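Local coordinates for fibronectin type III domain-containing protein (PDB 6P2K) that probably hydrolyses the beta-1,4-glucan backbone of xyloglucan, as a glycoside hydrolase of family 74 with a core built from seven-bladed beta-propellers, at residues B[53-58]-B[80-85]; B[295-300]-B[306-311]; B[582-587]-B[654-659]. All coordinates share one frame; numbering follows the deposited sequence.

Contact 1: residues B[53-58]-B[80-85]; sequences GNLVNN and GLHIST. With PE3 (3,6,9,12,15,18,21,24,27,30,33,36,39-tridecaoxahentetracontane-1,41-diol), chain C.
H82 projects its imidazole from strand 80-84 into the bend made by L55 and V56, joining two neighbouring blades of a beta-propeller. The loop 53-58 runs from strand 50-51, the outermost strand of one four-stranded blade, to strand 60-66, which begins the next; H82 sits on the third strand of that second blade. At the centre is one polar bond: the backbone N of V56 donates to NE2 of H82 over 3.1 Å, at 155° and tilted from the ring plane. L55 covers a face of the same ring. Its CD2 lies 3.8 Å from the ring centroid, a CH-pi contact displaced toward the CG-CD2 bond. With CG beside the backbone N (chi1 -56°), the leucine branch is brought over the imidazole. V56 meets the ring at NE2, crossing it at about a right angle, with CG2 3.5 Å from NE2 of H82. Histidine suits this buried place because it offers an acceptor for a loop N-H and a flat surface for an aliphatic branch.

The other nitrogen steadies the ring: ND1 of H82 donates weakly to the carbonyl O of G80, 3.2 Å away, and that oxygen also accepts from T77 OG1. G80 has a positive phi, and a CB there would press against the preceding carbonyl. Farther out, L93 touches both V56 and H82, Y91 touches L55, and W680, from the C-terminal part of the chain, packs on V56. N57 OD1 accepts from R59 N just beyond the bend; its side chain is about 8 Å from that of the zinc ligand D124. On the outward side, ND2 of N54 approaches O37 of a polyethylene glycol fragment to 3.1 Å.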
loop_
_atom_site.group_PDB
_atom_site.type_symbol
_atom_site.label_atom_id
_atom_site.label_comp_id
_atom_site.label_asym_id
_atom_site.label_seq_id
_atom_site.Cartn_x
_atom_site.Cartn_y
_atom_site.Cartn_z
ATOM N N GLY B 53 -33.516 -42.927 15.868
ATOM C CA GLY B 53 -34.328 -43.696 14.947
ATOM C C GLY B 53 -35.252 -42.839 14.096
ATOM O O GLY B 53 -35.468 -41.652 14.344
ATOM N N ASN B 54 -35.817 -43.472 13.068
ATOM C CA ASN B 54 -36.713 -42.788 12.144
ATOM C C ASN B 54 -38.099 -42.630 12.756
ATOM O O ASN B 54 -38.703 -43.607 13.209
ATOM C CB ASN B 54 -36.820 -43.557 10.827
ATOM C CG ASN B 54 -35.533 -43.535 10.031
ATOM O OD1 ASN B 54 -34.812 -42.538 10.020
ATOM N ND2 ASN B 54 -35.239 -44.640 9.356
ATOM N N LEU B 55 -38.605 -41.403 12.753
ATOM C CA LEU B 55 -39.961 -41.109 13.190
ATOM C C LEU B 55 -40.889 -40.998 11.985
ATOM O O LEU B 55 -40.452 -40.774 10.853
ATOM C CB LEU B 55 -40.001 -39.812 14.002
ATOM C CG LEU B 55 -39.088 -39.737 15.224
ATOM C CD1 LEU B 55 -38.757 -38.294 15.546
ATOM C CD2 LEU B 55 -39.748 -40.412 16.415
ATOM N N VAL B 56 -42.189 -41.163 12.245
ATOM C CA VAL B 56 -43.179 -40.984 11.188
ATOM C C VAL B 56 -43.320 -39.509 10.836
ATOM O O VAL B 56 -43.635 -39.160 9.690
ATOM C CB VAL B 56 -44.526 -41.603 11.608
ATOM C CG1 VAL B 56 -45.488 -41.652 10.428
ATOM C CG2 VAL B 56 -44.310 -43.002 12.170
ATOM N N ASN B 57 -43.086 -38.621 11.800
ATOM C CA ASN B 57 -43.090 -37.185 11.573
ATOM C C ASN B 57 -41.956 -36.570 12.379
ATOM O O ASN B 57 -41.751 -36.926 13.543
ATOM C CB ASN B 57 -44.433 -36.558 11.960
ATOM C CG ASN B 57 -44.412 -35.049 11.885
ATOM O OD1 ASN B 57 -44.116 -34.370 12.868
ATOM N ND2 ASN B 57 -44.723 -34.511 10.711
ATOM N N ASN B 58 -41.218 -35.652 11.759
ATOM C CA ASN B 58 -39.962 -35.172 12.319
ATOM C C ASN B 58 -40.077 -33.820 13.014
ATOM O O ASN B 58 -39.060 -33.284 13.465
ATOM C CB ASN B 58 -38.895 -35.108 11.224
ATOM C CG ASN B 58 -38.348 -36.476 10.873
ATOM O OD1 ASN B 58 -38.273 -37.364 11.725
ATOM N ND2 ASN B 58 -37.967 -36.657 9.618
ATOM N N GLY B 80 -48.200 -37.307 16.545
ATOM C CA GLY B 80 -48.531 -38.108 17.701
ATOM C C GLY B 80 -47.307 -38.630 18.418
ATOM O O GLY B 80 -46.166 -38.416 18.014
ATOM N N LEU B 81 -47.575 -39.339 19.510
ATOM C CA LEU B 81 -46.520 -39.871 20.358
ATOM C C LEU B 81 -45.836 -41.061 19.693
ATOM O O LEU B 81 -46.481 -41.881 19.035
ATOM C CB LEU B 81 -47.109 -40.289 21.708
ATOM C CG LEU B 81 -46.214 -40.428 22.938
ATOM C CD1 LEU B 81 -45.664 -39.079 23.363
ATOM C CD2 LEU B 81 -47.010 -41.060 24.064
ATOM N N HIS B 82 -44.519 -41.141 19.861
ATOM C CA HIS B 82 -43.738 -42.312 19.492
ATOM C C HIS B 82 -43.143 -42.926 20.753
ATOM O O HIS B 82 -42.932 -42.244 21.758
ATOM C CB HIS B 82 -42.608 -41.964 18.510
ATOM C CG HIS B 82 -43.084 -41.466 17.181
ATOM N ND1 HIS B 82 -43.820 -40.309 17.040
ATOM C CD2 HIS B 82 -42.915 -41.960 15.932
ATOM C CE1 HIS B 82 -44.089 -40.115 15.761
ATOM N NE2 HIS B 82 -43.550 -41.102 15.067
ATOM N N ILE B 83 -42.862 -44.225 20.694
ATOM C CA ILE B 83 -42.265 -44.931 21.820
ATOM C C ILE B 83 -41.069 -45.732 21.324
ATOM O O ILE B 83 -41.152 -46.428 20.306
ATOM C CB ILE B 83 -43.284 -45.838 22.542
ATOM C CG1 ILE B 83 -42.652 -46.466 23.789
ATOM C CG2 ILE B 83 -43.855 -46.901 21.604
ATOM C CD1 ILE B 83 -43.602 -47.347 24.579
ATOM N N SER B 84 -39.948 -45.601 22.026
ATOM C CA SER B 84 -38.764 -46.416 21.807
ATOM C C SER B 84 -38.504 -47.261 23.044
ATOM O O SER B 84 -38.643 -46.782 24.175
ATOM C CB SER B 84 -37.539 -45.551 21.508
ATOM O OG SER B 84 -36.382 -46.358 21.357
ATOM N N THR B 85 -38.136 -48.521 22.824
ATOM C CA THR B 85 -37.727 -49.402 23.906
ATOM C C THR B 85 -36.251 -49.766 23.833
ATOM O O THR B 85 -35.765 -50.493 24.707
ATOM C CB THR B 85 -38.575 -50.678 23.911
ATOM O OG1 THR B 85 -38.427 -51.355 22.654
ATOM C CG2 THR B 85 -40.039 -50.341 24.126
HETATM O O43 PE3 C . -29.384 -46.296 16.287
HETATM C C42 PE3 C . -29.639 -46.283 14.882
HETATM C C41 PE3 C . -29.491 -44.851 14.372
HETATM O O40 PE3 C . -29.718 -44.729 12.957
HETATM C C39 PE3 C . -31.038 -45.110 12.538
HETATM C C38 PE3 C . -31.081 -44.882 11.033
HETATM O O37 PE3 C . -32.361 -45.225 10.483
#

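Contact 2: residues B[295-300]-B[306-311]; sequences GTFNWD and TNFYWE
F297 and W310 make the dense side of this strand pair: in an offset edge-to-face arrangement, planes at 84°, the edge of F297 is turned toward the face of the W310 indole. CZ of F297 reaches CZ2 of W310 at 3.6 Å. F308 completes the aromatic cluster: its ring is almost parallel to that of F297 but slid aside, so the closer touch is CD2 of F297 on CB of F308, at 3.5 Å. Glycine suits position 295 because the indole occupies the place of a side chain, CE3 of W310 lying 3.4 Å from CA of G295. The side chain of V255 backs F297 and F308, and its carbonyl O accepts from W310 NE1.

The strands form an antiparallel hairpin, the outer two strands of a propeller blade. T296 and Y309 exchange two backbone bonds, whereas T306 and N307 both face N298 in a classic beta bulge.

The opposite face is polar and wetter. CB of T296 sits over the Y309 ring, 3.8 Å from its centroid, while T296 OG1 is hydrogen-bonded to K280 NZ. A phenylalanine in place of Y309 would probably leave the water without its weak phenolic partner. That water also accepts from ND2 of N298, which bonds OD1 of N307 at 2.6 Å, the two amide planes nearly perpendicular. Y236 of the second subunit meets the Y309 ring, and at the exposed end T306 OG1 lies 3.8 Å from CB of the poorly ordered D300.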
loop_
_atom_site.group_PDB
_atom_site.type_symbol
_atom_site.label_atom_id
_atom_site.label_comp_id
_atom_site.label_asym_id
_atom_site.label_seq_id
_atom_site.Cartn_x
_atom_site.Cartn_y
_atom_site.Cartn_z
ATOM N N GLY B 295 -35.174 -16.335 38.999
ATOM C CA GLY B 295 -35.802 -15.623 40.093
ATOM C C GLY B 295 -35.665 -16.389 41.394
ATOM O O GLY B 295 -35.693 -17.622 41.408
ATOM N N THR B 296 -35.512 -15.651 42.489
ATOM C CA THR B 296 -35.416 -16.225 43.822
ATOM C C THR B 296 -36.621 -15.775 44.633
ATOM O O THR B 296 -36.893 -14.575 44.730
ATOM C CB THR B 296 -34.117 -15.804 44.516
ATOM O OG1 THR B 296 -33.005 -16.101 43.664
ATOM C CG2 THR B 296 -33.949 -16.544 45.835
ATOM N N PHE B 297 -37.346 -16.734 45.201
ATOM C CA PHE B 297 -38.552 -16.462 45.974
ATOM C C PHE B 297 -38.377 -17.038 47.370
ATOM O O PHE B 297 -38.257 -18.257 47.531
ATOM C CB PHE B 297 -39.792 -17.053 45.296
ATOM C CG PHE B 297 -40.124 -16.412 43.978
ATOM C CD1 PHE B 297 -39.395 -16.719 42.839
ATOM C CD2 PHE B 297 -41.163 -15.505 43.876
ATOM C CE1 PHE B 297 -39.692 -16.132 41.626
ATOM C CE2 PHE B 297 -41.468 -14.914 42.664
ATOM C CZ PHE B 297 -40.729 -15.231 41.536
ATOM N N ASN B 298 -38.363 -16.166 48.374
ATOM C CA ASN B 298 -38.159 -16.559 49.763
ATOM C C ASN B 298 -39.503 -16.491 50.485
ATOM O O ASN B 298 -39.976 -15.407 50.843
ATOM C CB ASN B 298 -37.110 -15.672 50.424
ATOM C CG ASN B 298 -35.748 -15.800 49.767
ATOM O OD1 ASN B 298 -35.293 -16.906 49.474
ATOM N ND2 ASN B 298 -35.088 -14.672 49.535
ATOM N N TRP B 299 -40.109 -17.655 50.687
ATOM C CA TRP B 299 -41.364 -17.789 51.406
ATOM C C TRP B 299 -41.090 -18.086 52.869
ATOM O O TRP B 299 -40.068 -18.678 53.226
ATOM C CB TRP B 299 -42.216 -18.909 50.807
ATOM C CG TRP B 299 -42.569 -18.669 49.387
ATOM C CD1 TRP B 299 -41.784 -18.903 48.297
ATOM C CD2 TRP B 299 -43.800 -18.134 48.890
ATOM N NE1 TRP B 299 -42.451 -18.549 47.150
ATOM C CE2 TRP B 299 -43.692 -18.077 47.487
ATOM C CE3 TRP B 299 -44.982 -17.700 49.494
ATOM C CZ2 TRP B 299 -44.720 -17.597 46.679
ATOM C CZ3 TRP B 299 -46.004 -17.229 48.690
ATOM C CH2 TRP B 299 -45.867 -17.183 47.297
ATOM N N ASP B 300 -42.006 -17.656 53.718
ATOM C CA ASP B 300 -41.991 -18.097 55.097
ATOM C C ASP B 300 -43.225 -18.951 55.365
ATOM O O ASP B 300 -44.211 -18.925 54.622
ATOM C CB ASP B 300 -41.868 -16.905 56.060
ATOM C CG ASP B 300 -43.196 -16.232 56.362
ATOM O OD1 ASP B 300 -44.076 -16.182 55.471
ATOM O OD2 ASP B 300 -43.339 -15.724 57.497
ATOM N N THR B 306 -42.109 -13.299 51.430
ATOM C CA THR B 306 -41.265 -12.327 52.119
ATOM C C THR B 306 -40.630 -11.364 51.125
ATOM O O THR B 306 -40.828 -10.147 51.197
ATOM C CB THR B 306 -40.182 -13.047 52.926
ATOM O OG1 THR B 306 -40.790 -13.984 53.824
ATOM C CG2 THR B 306 -39.346 -12.048 53.717
ATOM N N ASN B 307 -39.867 -11.905 50.178
ATOM C CA ASN B 307 -39.198 -11.107 49.165
ATOM C C ASN B 307 -38.996 -11.966 47.928
ATOM O O ASN B 307 -39.074 -13.197 47.982
ATOM C CB ASN B 307 -37.852 -10.567 49.664
ATOM C CG ASN B 307 -36.940 -11.663 50.200
ATOM O OD1 ASN B 307 -36.610 -12.617 49.497
ATOM N ND2 ASN B 307 -36.534 -11.527 51.455
ATOM N N PHE B 308 -38.729 -11.299 46.809
ATOM C CA PHE B 308 -38.355 -11.991 45.586
ATOM C C PHE B 308 -37.581 -11.029 44.698
ATOM O O PHE B 308 -37.758 -9.810 44.779
ATOM C CB PHE B 308 -39.577 -12.549 44.843
ATOM C CG PHE B 308 -40.367 -11.510 44.090
ATOM C CD1 PHE B 308 -41.407 -10.834 44.704
ATOM C CD2 PHE B 308 -40.078 -11.223 42.762
ATOM C CE1 PHE B 308 -42.138 -9.881 44.013
ATOM C CE2 PHE B 308 -40.803 -10.270 42.071
ATOM C CZ PHE B 308 -41.835 -9.600 42.697
ATOM N N TYR B 309 -36.726 -11.593 43.847
ATOM C CA TYR B 309 -35.988 -10.799 42.878
ATOM C C TYR B 309 -35.685 -11.648 41.653
ATOM O O TYR B 309 -35.592 -12.876 41.734
ATOM C CB TYR B 309 -34.688 -10.230 43.468
ATOM C CG TYR B 309 -33.718 -11.258 44.017
ATOM C CD1 TYR B 309 -33.898 -11.807 45.280
ATOM C CD2 TYR B 309 -32.609 -11.658 43.280
ATOM C CE1 TYR B 309 -33.007 -12.739 45.789
ATOM C CE2 TYR B 309 -31.715 -12.589 43.779
ATOM C CZ TYR B 309 -31.919 -13.125 45.034
ATOM O OH TYR B 309 -31.031 -14.053 45.535
ATOM N N TRP B 310 -35.549 -10.975 40.512
ATOM C CA TRP B 310 -35.186 -11.606 39.253
ATOM C C TRP B 310 -33.785 -11.170 38.855
ATOM O O TRP B 310 -33.417 -10.003 39.018
ATOM C CB TRP B 310 -36.174 -11.245 38.142
ATOM C CG TRP B 310 -37.542 -11.824 38.324
ATOM C CD1 TRP B 310 -38.634 -11.193 38.842
ATOM C CD2 TRP B 310 -37.969 -13.146 37.974
ATOM N NE1 TRP B 310 -39.713 -12.043 38.844
ATOM C CE2 TRP B 310 -39.331 -13.248 38.315
ATOM C CE3 TRP B 310 -37.332 -14.252 37.406
ATOM C CZ2 TRP B 310 -40.068 -14.414 38.108
ATOM C CZ3 TRP B 310 -38.063 -15.409 37.205
ATOM C CH2 TRP B 310 -39.416 -15.481 37.554
ATOM N N GLU B 311 -33.007 -12.108 38.330
ATOM C CA GLU B 311 -31.639 -11.848 37.913
ATOM C C GLU B 311 -31.414 -12.453 36.538
ATOM O O GLU B 311 -31.851 -13.576 36.268
ATOM C CB GLU B 311 -30.639 -12.429 38.918
ATOM C CG GLU B 311 -29.204 -12.475 38.435
ATOM C CD GLU B 311 -28.293 -13.192 39.412
ATOM O OE1 GLU B 311 -27.057 -13.103 39.256
ATOM O OE2 GLU B 311 -28.817 -13.846 40.339
HETATM O O HOH W 1 -32.220 -15.095 48.469
#

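Contact 3: residues B[582-587]-B[654-659]; sequences VVFFSS and TDEGQN
F584 and E656 cross at about a right angle, with the phenyl ring and the carboxylate plane turned 81° apart. The glutamate presents its whole length to the ring's far end: CZ of F584 lies 4.0 Å from CB of E656 and 3.9 Å from its OE2. The carbonyl O of E656 also approaches, coming near the ring plane at the edge, 3.8 Å from CE2 of F584. V582, two residues back on the same side of the strand, meets the carboxylate obliquely, its CG1 lying 3.9 Å from OE2 of E656. An extended chain beyond CG (chi2 -156°) carries the acid group across to both.

This reach starts from a type I' turn, D655 to Q658, between strands 648-653 and 661-664 of one propeller blade, and ends on strand 582-588 of the preceding one. G657 suits the turn because at its positive phi a CB would be jammed against the carbonyl O of E656. D655 braces the far side with a two-pronged grip on N659: OD1 takes the backbone N at 3.0 Å and OD2 takes ND2 at 2.9 Å.

Valine and phenylalanine offer only apolar surface, so the acid is satisfied by other residues: OE2 forms a salt bridge with R596, and OE1 accepts a weak bond from H576. R596 also packs on V582 and F584, and its charge would probably keep the partly buried glutamate ionised.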
loop_
_atom_site.group_PDB
_atom_site.type_symbol
_atom_site.label_atom_id
_atom_site.label_comp_id
_atom_site.label_asym_id
_atom_site.label_seq_id
_atom_site.Cartn_x
_atom_site.Cartn_y
_atom_site.Cartn_z
ATOM N N VAL B 582 -27.991 -18.779 -26.256
ATOM C CA VAL B 582 -29.190 -19.550 -25.948
ATOM C C VAL B 582 -29.257 -19.760 -24.444
ATOM O O VAL B 582 -28.249 -20.098 -23.814
ATOM C CB VAL B 582 -29.211 -20.904 -26.686
ATOM C CG1 VAL B 582 -30.404 -21.734 -26.242
ATOM C CG2 VAL B 582 -29.253 -20.684 -28.191
ATOM N N VAL B 583 -30.441 -19.552 -23.869
ATOM C CA VAL B 583 -30.665 -19.724 -22.440
ATOM C C VAL B 583 -32.046 -20.332 -22.231
ATOM O O VAL B 583 -32.999 -19.997 -22.943
ATOM C CB VAL B 583 -30.517 -18.387 -21.678
ATOM C CG1 VAL B 583 -31.599 -17.398 -22.094
ATOM C CG2 VAL B 583 -30.543 -18.617 -20.176
ATOM N N PHE B 584 -32.142 -21.245 -21.269
ATOM C CA PHE B 584 -33.406 -21.827 -20.848
ATOM C C PHE B 584 -33.677 -21.442 -19.400
ATOM O O PHE B 584 -32.760 -21.106 -18.646
ATOM C CB PHE B 584 -33.406 -23.359 -20.970
ATOM C CG PHE B 584 -32.934 -23.873 -22.299
ATOM C CD1 PHE B 584 -31.585 -24.091 -22.536
ATOM C CD2 PHE B 584 -33.840 -24.162 -23.305
ATOM C CE1 PHE B 584 -31.146 -24.574 -23.756
ATOM C CE2 PHE B 584 -33.408 -24.642 -24.530
ATOM C CZ PHE B 584 -32.059 -24.849 -24.754
ATOM N N PHE B 585 -34.950 -21.496 -19.013
ATOM C CA PHE B 585 -35.304 -21.350 -17.608
ATOM C C PHE B 585 -36.689 -21.934 -17.385
ATOM O O PHE B 585 -37.486 -22.071 -18.318
ATOM C CB PHE B 585 -35.240 -19.887 -17.140
ATOM C CG PHE B 585 -36.293 -18.989 -17.739
ATOM C CD1 PHE B 585 -36.104 -18.407 -18.981
ATOM C CD2 PHE B 585 -37.450 -18.690 -17.037
ATOM C CE1 PHE B 585 -37.057 -17.564 -19.523
ATOM C CE2 PHE B 585 -38.408 -17.851 -17.576
ATOM C CZ PHE B 585 -38.210 -17.289 -18.821
ATOM N N SER B 586 -36.955 -22.297 -16.134
ATOM C CA SER B 586 -38.256 -22.806 -15.724
ATOM C C SER B 586 -39.061 -21.651 -15.146
ATOM O O SER B 586 -38.653 -21.040 -14.151
ATOM C CB SER B 586 -38.109 -23.935 -14.704
ATOM O OG SER B 586 -37.234 -23.564 -13.651
ATOM N N SER B 587 -40.189 -21.345 -15.778
ATOM C CA SER B 587 -41.061 -20.269 -15.333
ATOM C C SER B 587 -42.056 -20.793 -14.314
ATOM O O SER B 587 -42.743 -21.788 -14.565
ATOM C CB SER B 587 -41.802 -19.657 -16.518
ATOM O OG SER B 587 -42.779 -18.725 -16.081
ATOM N N THR B 654 -33.455 -33.933 -26.365
ATOM C CA THR B 654 -32.143 -33.794 -26.984
ATOM C C THR B 654 -32.159 -32.844 -28.174
ATOM O O THR B 654 -31.190 -32.808 -28.939
ATOM C CB THR B 654 -31.604 -35.158 -27.415
ATOM O OG1 THR B 654 -32.542 -35.790 -28.299
ATOM C CG2 THR B 654 -31.376 -36.050 -26.202
ATOM N N ASP B 655 -33.228 -32.069 -28.351
ATOM C CA ASP B 655 -33.315 -31.088 -29.429
ATOM C C ASP B 655 -33.817 -29.752 -28.894
ATOM O O ASP B 655 -34.703 -29.114 -29.465
ATOM C CB ASP B 655 -34.195 -31.596 -30.575
ATOM C CG ASP B 655 -35.592 -31.997 -30.126
ATOM O OD1 ASP B 655 -35.909 -31.868 -28.925
ATOM O OD2 ASP B 655 -36.378 -32.447 -30.987
ATOM N N GLU B 656 -33.236 -29.316 -27.775
ATOM C CA GLU B 656 -33.484 -27.991 -27.201
ATOM C C GLU B 656 -34.969 -27.737 -26.942
ATOM O O GLU B 656 -35.451 -26.611 -27.097
ATOM C CB GLU B 656 -32.900 -26.889 -28.092
ATOM C CG GLU B 656 -31.386 -26.959 -28.235
ATOM C CD GLU B 656 -30.762 -25.623 -28.602
ATOM O OE1 GLU B 656 -29.547 -25.599 -28.896
ATOM O OE2 GLU B 656 -31.483 -24.600 -28.601
ATOM N N GLY B 657 -35.706 -28.774 -26.553
ATOM C CA GLY B 657 -37.084 -28.615 -26.140
ATOM C C GLY B 657 -38.125 -28.742 -27.228
ATOM O O GLY B 657 -39.304 -28.482 -26.961
ATOM N N GLN B 658 -37.738 -29.127 -28.447
ATOM C CA GLN B 658 -38.737 -29.328 -29.494
ATOM C C GLN B 658 -39.575 -30.573 -29.224
ATOM O O GLN B 658 -40.792 -30.565 -29.440
ATOM C CB GLN B 658 -38.064 -29.419 -30.862
ATOM C CG GLN B 658 -37.425 -28.122 -31.323
ATOM C CD GLN B 658 -36.733 -28.260 -32.661
ATOM O OE1 GLN B 658 -37.117 -29.083 -33.490
ATOM N NE2 GLN B 658 -35.702 -27.452 -32.879
ATOM N N ASN B 659 -38.944 -31.645 -28.746
ATOM C CA ASN B 659 -39.628 -32.895 -28.445
ATOM C C ASN B 659 -39.110 -33.445 -27.124
ATOM O O ASN B 659 -37.906 -33.396 -26.857
ATOM C CB ASN B 659 -39.417 -33.926 -29.558
ATOM C CG ASN B 659 -39.998 -33.478 -30.882
ATOM O OD1 ASN B 659 -41.193 -33.634 -31.133
ATOM N ND2 ASN B 659 -39.153 -32.926 -31.742
#

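Read from the N terminus, the three contacts follow in series; none nests in or crosses another. Contact 1 closes a loop of 21 intervening residues and fastens the crossing between two early blades to the third strand of the later one. Contact 2 is the most local, closing a hairpin over five residues at the outer edge of a single blade, where a second subunit also reaches it. Contact 3 spans 66 residues and ties a turn of one blade to a strand of the blade before it in the C-terminal half. Contacts 2 and 3 lie on opposite sides of the chain's centre, their own centres about 71 Å apart.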